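Local structure of putative pyridoxamine 5-phosphate-dependent dehydrase, Wbdk (Escherichia coli, 2GMS) at residues 8-13 and 373-378; 189-194 and 270-275; 82-87 and 122-127. The protein catalyses removal of the C3'-hydroxyl group from GDP-4-keto-6-deoxy-D-mannose, a coenzyme B6-dependent step in making L-colitose, a 3,6-dideoxyhexose of the bacterial O-antigen. All coordinates share one frame; numbering follows the deposited sequence.

Contact 1 (8-13 and 373-378). With MG (magnesium ion), chain C.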
loop_
_atom_site.group_PDB
_atom_site.type_symbol
_atom_site.label_atom_id
_atom_site.label_comp_id
_atom_site.label_asym_id
_atom_site.label_seq_id
_atom_site.Cartn_x
_atom_site.Cartn_y
_atom_site.Cartn_z
ATOM N N LEU A 8 22.153 -8.203 -13.399
ATOM C CA LEU A 8 21.410 -6.983 -13.546
ATOM C C LEU A 8 21.454 -6.251 -12.230
ATOM O O LEU A 8 21.594 -5.032 -12.214
ATOM C CB LEU A 8 19.946 -7.256 -13.924
ATOM C CG LEU A 8 19.759 -7.592 -15.395
ATOM C CD1 LEU A 8 18.389 -8.217 -15.595
ATOM C CD2 LEU A 8 19.906 -6.329 -16.234
ATOM N N ALA A 9 21.350 -7.025 -11.134
ATOM C CA ALA A 9 21.328 -6.472 -9.775
ATOM C C ALA A 9 22.443 -6.878 -8.810
ATOM O O ALA A 9 23.209 -7.817 -9.022
ATOM C CB ALA A 9 19.977 -6.715 -9.099
ATOM N N SER A 10 22.479 -6.141 -7.702
ATOM C CA SER A 10 23.428 -6.344 -6.643
ATOM C C SER A 10 22.933 -5.693 -5.367
ATOM O O SER A 10 22.065 -4.817 -5.384
ATOM C CB SER A 10 24.780 -5.750 -6.994
ATOM O OG SER A 10 24.785 -4.352 -6.767
ATOM N N SER A 11 23.534 -6.113 -4.257
ATOM C CA SER A 11 23.167 -5.542 -2.990
ATOM C C SER A 11 24.010 -4.316 -2.741
ATOM O O SER A 11 25.179 -4.229 -3.138
ATOM C CB SER A 11 23.258 -6.526 -1.831
ATOM O OG SER A 11 23.270 -5.822 -0.596
ATOM N N THR A 12 23.370 -3.366 -2.079
ATOM C CA THR A 12 23.976 -2.097 -1.761
ATOM C C THR A 12 24.286 -2.039 -0.281
ATOM O O THR A 12 24.647 -0.996 0.263
ATOM C CB THR A 12 22.966 -0.974 -2.094
ATOM O OG1 THR A 12 21.744 -1.153 -1.372
ATOM C CG2 THR A 12 22.671 -0.913 -3.592
ATOM N N TRP A 13 24.102 -3.154 0.406
ATOM C CA TRP A 13 24.321 -3.050 1.830
ATOM C C TRP A 13 25.651 -3.538 2.334
ATOM O O TRP A 13 26.252 -4.422 1.752
ATOM C CB TRP A 13 23.284 -3.887 2.607
ATOM C CG TRP A 13 21.843 -3.477 2.510
ATOM C CD1 TRP A 13 21.298 -2.485 1.752
ATOM C CD2 TRP A 13 20.748 -4.116 3.178
ATOM N NE1 TRP A 13 19.925 -2.454 1.910
ATOM C CE2 TRP A 13 19.554 -3.443 2.787
ATOM C CE3 TRP A 13 20.659 -5.177 4.071
ATOM C CZ2 TRP A 13 18.289 -3.836 3.265
ATOM C CZ3 TRP A 13 19.414 -5.541 4.546
ATOM C CH2 TRP A 13 18.237 -4.900 4.137
ATOM N N ASN A 373 23.780 -1.602 -14.358
ATOM C CA ASN A 373 24.799 -0.662 -13.894
ATOM C C ASN A 373 24.705 -0.816 -12.387
ATOM O O ASN A 373 23.616 -1.077 -11.894
ATOM C CB ASN A 373 24.711 0.811 -14.386
ATOM C CG ASN A 373 25.979 1.600 -14.104
ATOM O OD1 ASN A 373 27.036 0.991 -13.873
ATOM N ND2 ASN A 373 25.884 2.940 -14.131
ATOM N N HIS A 374 25.829 -0.758 -11.688
ATOM C CA HIS A 374 25.850 -0.964 -10.256
ATOM C C HIS A 374 26.770 0.035 -9.599
ATOM O O HIS A 374 27.559 0.664 -10.278
ATOM C CB HIS A 374 26.374 -2.382 -9.897
ATOM C CG HIS A 374 25.824 -3.500 -10.716
ATOM N ND1 HIS A 374 24.478 -3.809 -10.701
ATOM C CD2 HIS A 374 26.441 -4.363 -11.563
ATOM C CE1 HIS A 374 24.290 -4.807 -11.555
ATOM N NE2 HIS A 374 25.447 -5.172 -12.085
ATOM N N GLN A 375 26.702 0.097 -8.271
ATOM C CA GLN A 375 27.519 0.980 -7.454
ATOM C C GLN A 375 28.914 0.415 -7.173
ATOM O O GLN A 375 29.605 0.843 -6.246
ATOM C CB GLN A 375 26.799 1.323 -6.136
ATOM C CG GLN A 375 26.771 0.147 -5.165
ATOM C CD GLN A 375 25.866 -0.934 -5.670
ATOM O OE1 GLN A 375 24.902 -0.665 -6.408
ATOM N NE2 GLN A 375 26.175 -2.157 -5.254
ATOM N N ILE A 376 29.328 -0.535 -8.013
ATOM C CA ILE A 376 30.617 -1.228 -7.971
ATOM C C ILE A 376 31.266 -1.113 -9.351
ATOM O O ILE A 376 30.577 -1.171 -10.358
ATOM C CB ILE A 376 30.246 -2.684 -7.678
ATOM C CG1 ILE A 376 30.443 -3.065 -6.231
ATOM C CG2 ILE A 376 30.727 -3.741 -8.673
ATOM C CD1 ILE A 376 29.292 -3.917 -5.706
ATOM N N GLU A 377 32.577 -0.943 -9.450
ATOM C CA GLU A 377 33.176 -0.804 -10.771
ATOM C C GLU A 377 32.929 -2.035 -11.623
ATOM O O GLU A 377 32.986 -3.167 -11.134
ATOM C CB GLU A 377 34.637 -0.377 -10.738
ATOM C CG GLU A 377 35.577 -1.489 -10.211
ATOM C CD GLU A 377 36.047 -2.472 -11.262
ATOM O OE1 GLU A 377 35.902 -2.335 -12.481
ATOM O OE2 GLU A 377 36.607 -3.514 -10.696
ATOM N N LEU A 378 32.641 -1.790 -12.890
ATOM C CA LEU A 378 32.310 -2.851 -13.823
ATOM C C LEU A 378 33.241 -2.845 -15.026
ATOM O O LEU A 378 32.855 -3.270 -16.115
ATOM C CB LEU A 378 30.836 -2.662 -14.320
ATOM C CG LEU A 378 29.735 -2.944 -13.293
ATOM C CD1 LEU A 378 28.378 -2.478 -13.804
ATOM C CD2 LEU A 378 29.665 -4.446 -13.073
HETATM MG MG MG C . 36.863 -5.448 -11.532
#
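The carboxamide of Gln-375 overlaps the Ser-10 side chain and lies across the methyl of Thr-12. Its NE2 donates a hydrogen bond of 3.0 Å to Ser-10 OG, and the serine oxygen sits close to the amide plane, with an N-H...O angle of 159°. On the other branch, OE1 meets Thr-12 CG2 at 3.6 Å, where the two side chains cross at roughly a right angle. Gln-375 CG lies between the backbone N and the carbonyl carbon (chi1 73°) and the chain bends again at chi2, which turns the amide back toward 8-13. The hydroxyl of Thr-12 bonds to Gln-264 of helix 255-286, while its methyl faces Gln-375. The contact thus joins two loops whose touching parts, 8-12 and 373-375, run in nearly the same direction, 13° apart: one leads into helix 15-27, the other links strand 368-372 to helix 379-388. Within 8-13 an ST turn bends the chain, as Ser-11 OG accepts from Trp-13 N at 3.0 Å. Further along, the edge of the His-374 ring comes near Ala-9 N, CE1 lying 3.7 Å from it; the closer approach to Leu-8 is doubtful. His-374 NE2 makes a weak hydrogen bond to Pro-7 O. Leu-8 N also bonds to Glu-331, a residue that probably binds the sugar nucleotide. Beyond the touching residues, Glu-377 OE2 binds a magnesium ion at 2.1 Å.

Contact 2 (189-194 and 270-275). With P0P ([4-(dihydroxymethyl)-5-hydroxy-6-methylpyridin-3-yl]methyl dihydrogen phosphate), chain D.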
loop_
_atom_site.group_PDB
_atom_site.type_symbol
_atom_site.label_atom_id
_atom_site.label_comp_id
_atom_site.label_asym_id
_atom_site.label_seq_id
_atom_site.Cartn_x
_atom_site.Cartn_y
_atom_site.Cartn_z
ATOM N N SER A 189 17.665 -3.131 -5.539
ATOM C CA SER A 189 18.369 -2.785 -6.751
ATOM C C SER A 189 18.128 -1.409 -7.320
ATOM O O SER A 189 18.349 -1.179 -8.492
ATOM C CB SER A 189 18.312 -3.855 -7.819
ATOM O OG SER A 189 19.654 -4.097 -8.192
ATOM N N HIS A 190 17.681 -0.477 -6.512
ATOM C CA HIS A 190 17.528 0.854 -7.026
ATOM C C HIS A 190 18.787 1.586 -6.618
ATOM O O HIS A 190 19.699 0.916 -6.168
ATOM C CB HIS A 190 16.257 1.485 -6.445
ATOM C CG HIS A 190 15.136 0.992 -7.277
ATOM N ND1 HIS A 190 14.345 1.849 -8.044
ATOM C CD2 HIS A 190 14.747 -0.299 -7.513
ATOM C CE1 HIS A 190 13.477 1.069 -8.689
ATOM N NE2 HIS A 190 13.690 -0.229 -8.393
ATOM N N HIS A 191 18.859 2.904 -6.750
ATOM C CA HIS A 191 20.055 3.638 -6.325
ATOM C C HIS A 191 20.416 3.345 -4.860
ATOM O O HIS A 191 21.578 3.158 -4.480
ATOM C CB HIS A 191 19.942 5.136 -6.651
ATOM C CG HIS A 191 20.068 5.343 -8.133
ATOM N ND1 HIS A 191 18.972 5.205 -8.992
ATOM C CD2 HIS A 191 21.169 5.648 -8.884
ATOM C CE1 HIS A 191 19.433 5.429 -10.224
ATOM N NE2 HIS A 191 20.737 5.694 -10.190
ATOM N N ILE A 192 19.367 3.298 -4.029
ATOM C CA ILE A 192 19.403 2.925 -2.610
ATOM C C ILE A 192 18.319 1.859 -2.409
ATOM O O ILE A 192 17.355 1.774 -3.192
ATOM C CB ILE A 192 19.282 4.065 -1.602
ATOM C CG1 ILE A 192 17.904 4.717 -1.634
ATOM C CG2 ILE A 192 20.355 5.096 -1.874
ATOM C CD1 ILE A 192 17.595 5.634 -0.448
ATOM N N ALA A 193 18.449 1.011 -1.400
ATOM C CA ALA A 193 17.475 -0.055 -1.192
ATOM C C ALA A 193 17.152 -0.267 0.269
ATOM O O ALA A 193 18.053 -0.413 1.098
ATOM C CB ALA A 193 18.039 -1.348 -1.793
ATOM N N THR A 194 15.860 -0.319 0.569
ATOM C CA THR A 194 15.410 -0.509 1.945
ATOM C C THR A 194 14.440 -1.667 2.086
ATOM O O THR A 194 13.564 -1.652 2.957
ATOM C CB THR A 194 14.734 0.790 2.418
ATOM O OG1 THR A 194 13.630 1.094 1.584
ATOM C CG2 THR A 194 15.724 1.954 2.325
ATOM N N ARG A 270 28.630 8.313 -3.220
ATOM C CA ARG A 270 29.654 7.410 -3.720
ATOM C C ARG A 270 29.034 6.476 -4.736
ATOM O O ARG A 270 29.625 6.165 -5.755
ATOM C CB ARG A 270 30.448 6.635 -2.649
ATOM C CG ARG A 270 31.717 5.949 -3.206
ATOM C CD ARG A 270 32.169 4.637 -2.499
ATOM N NE ARG A 270 33.585 4.604 -2.035
ATOM C CZ ARG A 270 34.233 3.624 -1.333
ATOM N NH1 ARG A 270 33.641 2.485 -0.948
ATOM N NH2 ARG A 270 35.522 3.808 -0.984
ATOM N N PHE A 271 27.805 6.064 -4.457
ATOM C CA PHE A 271 27.154 5.186 -5.389
ATOM C C PHE A 271 27.026 5.837 -6.757
ATOM O O PHE A 271 27.303 5.239 -7.807
ATOM C CB PHE A 271 25.752 4.817 -4.864
ATOM C CG PHE A 271 25.735 3.850 -3.694
ATOM C CD1 PHE A 271 24.545 3.586 -3.009
ATOM C CD2 PHE A 271 26.896 3.200 -3.266
ATOM C CE1 PHE A 271 24.497 2.690 -1.937
ATOM C CE2 PHE A 271 26.878 2.310 -2.191
ATOM C CZ PHE A 271 25.671 2.054 -1.530
ATOM N N ILE A 272 26.578 7.081 -6.732
ATOM C CA ILE A 272 26.370 7.821 -7.944
ATOM C C ILE A 272 27.667 8.019 -8.686
ATOM O O ILE A 272 27.742 7.962 -9.904
ATOM C CB ILE A 272 25.745 9.181 -7.673
ATOM C CG1 ILE A 272 24.371 9.057 -7.028
ATOM C CG2 ILE A 272 25.627 9.977 -8.983
ATOM C CD1 ILE A 272 23.401 8.222 -7.864
ATOM N N SER A 273 28.694 8.300 -7.922
ATOM C CA SER A 273 29.981 8.519 -8.512
ATOM C C SER A 273 30.471 7.253 -9.219
ATOM O O SER A 273 30.958 7.329 -10.340
ATOM C CB SER A 273 30.963 9.016 -7.462
ATOM O OG SER A 273 32.244 9.113 -8.036
ATOM N N VAL A 274 30.338 6.091 -8.584
ATOM C CA VAL A 274 30.790 4.872 -9.201
ATOM C C VAL A 274 30.009 4.542 -10.483
ATOM O O VAL A 274 30.583 4.140 -11.498
ATOM C CB VAL A 274 30.829 3.717 -8.208
ATOM C CG1 VAL A 274 31.011 2.376 -8.920
ATOM C CG2 VAL A 274 31.998 3.915 -7.264
ATOM N N ARG A 275 28.685 4.714 -10.422
ATOM C CA ARG A 275 27.790 4.477 -11.572
ATOM C C ARG A 275 28.128 5.381 -12.767
ATOM O O ARG A 275 28.057 4.966 -13.924
ATOM C CB ARG A 275 26.309 4.690 -11.258
ATOM C CG ARG A 275 25.682 3.605 -10.392
ATOM C CD ARG A 275 24.281 3.981 -9.909
ATOM N NE ARG A 275 23.585 2.889 -9.215
ATOM C CZ ARG A 275 22.826 2.027 -9.858
ATOM N NH1 ARG A 275 22.650 2.127 -11.184
ATOM N NH2 ARG A 275 22.220 1.079 -9.142
HETATM O O3 P0P D . 10.614 2.156 -12.557
HETATM N N1 P0P D . 7.777 3.987 -11.449
HETATM C C2 P0P D . 8.811 3.631 -12.186
HETATM C C2A P0P D . 9.197 4.423 -13.411
HETATM C C3 P0P D . 9.547 2.534 -11.834
HETATM C C4 P0P D . 9.188 1.813 -10.697
HETATM C C4A P0P D . 10.035 0.627 -10.295
HETATM O O4A P0P D . 11.279 0.704 -10.944
HETATM O O4B P0P D . 9.411 -0.572 -10.638
HETATM C C5 P0P D . 8.033 2.149 -9.952
HETATM C C6 P0P D . 7.402 3.298 -10.363
HETATM C C5A P0P D . 7.852 1.426 -8.812
HETATM O O4P P0P D . 8.514 1.517 -7.633
HETATM P P P0P D . 8.250 0.266 -6.672
HETATM O O1P P0P D . 8.785 -0.919 -7.376
HETATM O O2P P0P D . 9.127 0.575 -5.354
HETATM O O3P P0P D . 6.699 0.067 -6.291
HETATM O O HOH W 1 19.963 -0.240 -10.505
HETATM O O HOH W 2 21.471 -2.082 -9.840
#
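Between 189-194 and the helical segment 270-275, the CA atoms come nearest at His-191 and Phe-271, 7.3 Å apart, and no direct hydrogen bond spans the two backbones or their side chains. His-191 carries most of the packing. Its CD2 meets the methyl end of Ile-272, CD1, at 3.6 Å, the two side chains crossing at about a right angle, and touches Arg-275 CD at 3.7 Å. The arginine is extended from CG to NE (chi2 170°, chi3 173°), a shape that carries its guanidinium past the imidazole with CD2 of His-191 over one face; the two planes are tilted by 41°. Phe-271 adds its ring carbon CD1, 3.3 Å from the carbonyl O of His-191.

Water supplies the polar link that direct bonding lacks. One water accepts from Arg-275 NH2 at 2.9 Å and donates to Ser-189 O at 2.7 Å, a bridge between the guanidinium and the loop backbone. Arg-275 NH1 is held by the carbonyls of Trp-303 and Phe-304, and His-191 NE2 by that of Ser-302, which accounts for these buried polar atoms. The preceding His-190, probably the catalytic proton donor/acceptor, points the other way: its ring edge brings CE1 to 3.2 Å from O4A of the hydrated cofactor, with ND1 bonded to Cys-163 O. In most aminotransferases of this fold a Schiff-base lysine stands here. The loop connects strands 181-185 and 198-202, antiparallel neighbours in the central sheet, with the long helix 255-286 packed against its far side from the cofactor.

Contact 3 (82-87 and 122-127)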
loop_
_atom_site.group_PDB
_atom_site.type_symbol
_atom_site.label_atom_id
_atom_site.label_comp_id
_atom_site.label_asym_id
_atom_site.label_seq_id
_atom_site.Cartn_x
_atom_site.Cartn_y
_atom_site.Cartn_z
ATOM N N GLU A 82 -7.456 15.942 -18.123
ATOM C CA GLU A 82 -6.411 15.424 -18.983
ATOM C C GLU A 82 -5.026 15.510 -18.396
ATOM O O GLU A 82 -4.606 16.590 -17.981
ATOM C CB GLU A 82 -6.359 16.162 -20.336
ATOM C CG GLU A 82 -5.425 15.530 -21.393
ATOM C CD GLU A 82 -5.321 16.353 -22.646
ATOM O OE1 GLU A 82 -4.404 17.130 -22.862
ATOM O OE2 GLU A 82 -6.327 16.136 -23.465
ATOM N N ILE A 83 -4.356 14.348 -18.445
ATOM C CA ILE A 83 -2.988 14.231 -18.004
ATOM C C ILE A 83 -2.129 13.613 -19.090
ATOM O O ILE A 83 -2.507 12.631 -19.720
ATOM C CB ILE A 83 -2.855 13.534 -16.671
ATOM C CG1 ILE A 83 -1.390 13.333 -16.408
ATOM C CG2 ILE A 83 -3.556 12.183 -16.632
ATOM C CD1 ILE A 83 -1.131 13.526 -14.926
ATOM N N ILE A 84 -0.980 14.211 -19.336
ATOM C CA ILE A 84 -0.118 13.655 -20.364
ATOM C C ILE A 84 0.951 12.782 -19.727
ATOM O O ILE A 84 1.463 13.117 -18.646
ATOM C CB ILE A 84 0.523 14.752 -21.221
ATOM C CG1 ILE A 84 -0.494 15.409 -22.160
ATOM C CG2 ILE A 84 1.691 14.194 -22.032
ATOM C CD1 ILE A 84 0.036 16.688 -22.798
ATOM N N VAL A 85 1.280 11.691 -20.426
ATOM C CA VAL A 85 2.282 10.709 -20.047
ATOM C C VAL A 85 3.051 10.152 -21.270
ATOM O O VAL A 85 2.535 10.075 -22.378
ATOM C CB VAL A 85 1.668 9.559 -19.241
ATOM C CG1 VAL A 85 0.978 10.116 -18.021
ATOM C CG2 VAL A 85 0.647 8.757 -20.060
ATOM N N PRO A 86 4.301 9.742 -21.048
ATOM C CA PRO A 86 5.085 9.150 -22.104
ATOM C C PRO A 86 4.631 7.721 -22.234
ATOM O O PRO A 86 4.048 7.150 -21.307
ATOM C CB PRO A 86 6.526 9.124 -21.635
ATOM C CG PRO A 86 6.459 9.274 -20.119
ATOM C CD PRO A 86 5.129 9.948 -19.826
ATOM N N ALA A 87 4.926 7.133 -23.378
ATOM C CA ALA A 87 4.501 5.786 -23.643
ATOM C C ALA A 87 5.350 4.690 -23.014
ATOM O O ALA A 87 4.973 3.532 -23.068
ATOM C CB ALA A 87 4.372 5.595 -25.142
ATOM N N LYS A 122 5.098 19.374 -27.532
ATOM C CA LYS A 122 4.703 20.700 -27.960
ATOM C C LYS A 122 3.308 20.663 -28.586
ATOM O O LYS A 122 2.441 21.477 -28.264
ATOM C CB LYS A 122 5.646 21.238 -29.033
ATOM C CG LYS A 122 6.829 22.024 -28.504
ATOM C CD LYS A 122 7.916 22.228 -29.567
ATOM C CE LYS A 122 9.249 22.720 -28.983
ATOM N NZ LYS A 122 10.355 22.742 -29.981
ATOM N N GLU A 123 3.131 19.707 -29.514
ATOM C CA GLU A 123 1.876 19.547 -30.220
ATOM C C GLU A 123 0.815 18.946 -29.336
ATOM O O GLU A 123 -0.366 19.245 -29.515
ATOM C CB GLU A 123 1.952 18.699 -31.504
ATOM C CG GLU A 123 3.002 19.160 -32.533
ATOM C CD GLU A 123 2.499 20.017 -33.683
ATOM O OE1 GLU A 123 1.447 19.815 -34.278
ATOM O OE2 GLU A 123 3.325 20.996 -33.971
ATOM N N ALA A 124 1.229 18.079 -28.414
ATOM C CA ALA A 124 0.275 17.427 -27.553
ATOM C C ALA A 124 -0.382 18.351 -26.539
ATOM O O ALA A 124 -1.514 18.134 -26.099
ATOM C CB ALA A 124 0.883 16.213 -26.878
ATOM N N VAL A 125 0.300 19.389 -26.128
ATOM C CA VAL A 125 -0.327 20.229 -25.129
ATOM C C VAL A 125 -1.436 21.117 -25.674
ATOM O O VAL A 125 -1.249 21.791 -26.688
ATOM C CB VAL A 125 0.739 21.019 -24.371
ATOM C CG1 VAL A 125 0.103 21.919 -23.327
ATOM C CG2 VAL A 125 1.660 20.038 -23.664
ATOM N N THR A 126 -2.589 21.122 -24.990
ATOM C CA THR A 126 -3.718 21.962 -25.370
ATOM C C THR A 126 -4.229 22.707 -24.152
ATOM O O THR A 126 -3.651 22.639 -23.059
ATOM C CB THR A 126 -4.888 21.185 -25.978
ATOM O OG1 THR A 126 -5.521 20.488 -24.937
ATOM C CG2 THR A 126 -4.398 20.205 -27.027
ATOM N N ASP A 127 -5.344 23.413 -24.331
ATOM C CA ASP A 127 -5.905 24.144 -23.201
ATOM C C ASP A 127 -6.603 23.214 -22.239
ATOM O O ASP A 127 -6.928 23.598 -21.113
ATOM C CB ASP A 127 -6.852 25.290 -23.588
ATOM C CG ASP A 127 -6.142 26.423 -24.265
ATOM O OD1 ASP A 127 -5.038 26.831 -23.924
ATOM O OD2 ASP A 127 -6.840 26.900 -25.270
#
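A beta-alpha-beta crossover of the central sheet supplies this contact: the chain leaves strand 103-107, runs through helix 118-124 and returns as strand 129-135, passing over strand 82-86, which lies between those two and parallel to both. The residues that close helix 118-124 rest on one face of that middle strand. Ile-84 is the apolar centre. With CG1 beside the backbone N (chi1 -72°) and the chain extended beyond it, the CD1 methyl reaches the turn: it touches Val-125 CG2 at 3.8 Å, crossing that side chain at about a right angle, and Ala-124 CB at 4.2 Å. The same methyl lies 3.9 Å from the carbonyl O of Ala-124. Val-107 of the neighbouring strand adds to this apolar patch.

Two residues earlier on the strand, Glu-82 extends its carboxylate toward the turn after the helix. Its OE1 stays 4.1 Å from Thr-126 OG1, too far for a hydrogen bond, and each has another partner: Glu-82 OE1 pairs with Lys-105 NZ and Thr-129 OG1, Thr-126 OG1 with Ser-128 N. Lys-105 NZ also bonds to Ala-124 O. One lysine therefore ties the last helical carbonyl to the strand's carboxylate, and its positive charge probably offsets both the acid and the negative end of the helix dipole, alongside a direct contact made chiefly by apolar side chains.

How the contacts relate
Contacts 1 and 2 adjoin, their centres about 7 Å apart, and share bonds: Trp-13 NE1 reaches Ala-193 O at 2.9 Å, and Asn-373 ND2 reaches Arg-275 O at 3.0 Å. Contact 2 is buried and borders the cofactor; contact 1 lies farther out, partly buried, as a loop-to-loop layer over the same helix 255-286. Contact 3 is buried too, yet sits across the chain's centre, about 32 Å from contact 2 between centres, away from the annotated sites. Their chemistry follows place: a direct amide-hydroxyl bond in the outer layer, water and an arginine beside the active site, and methyl packing where helix meets sheet.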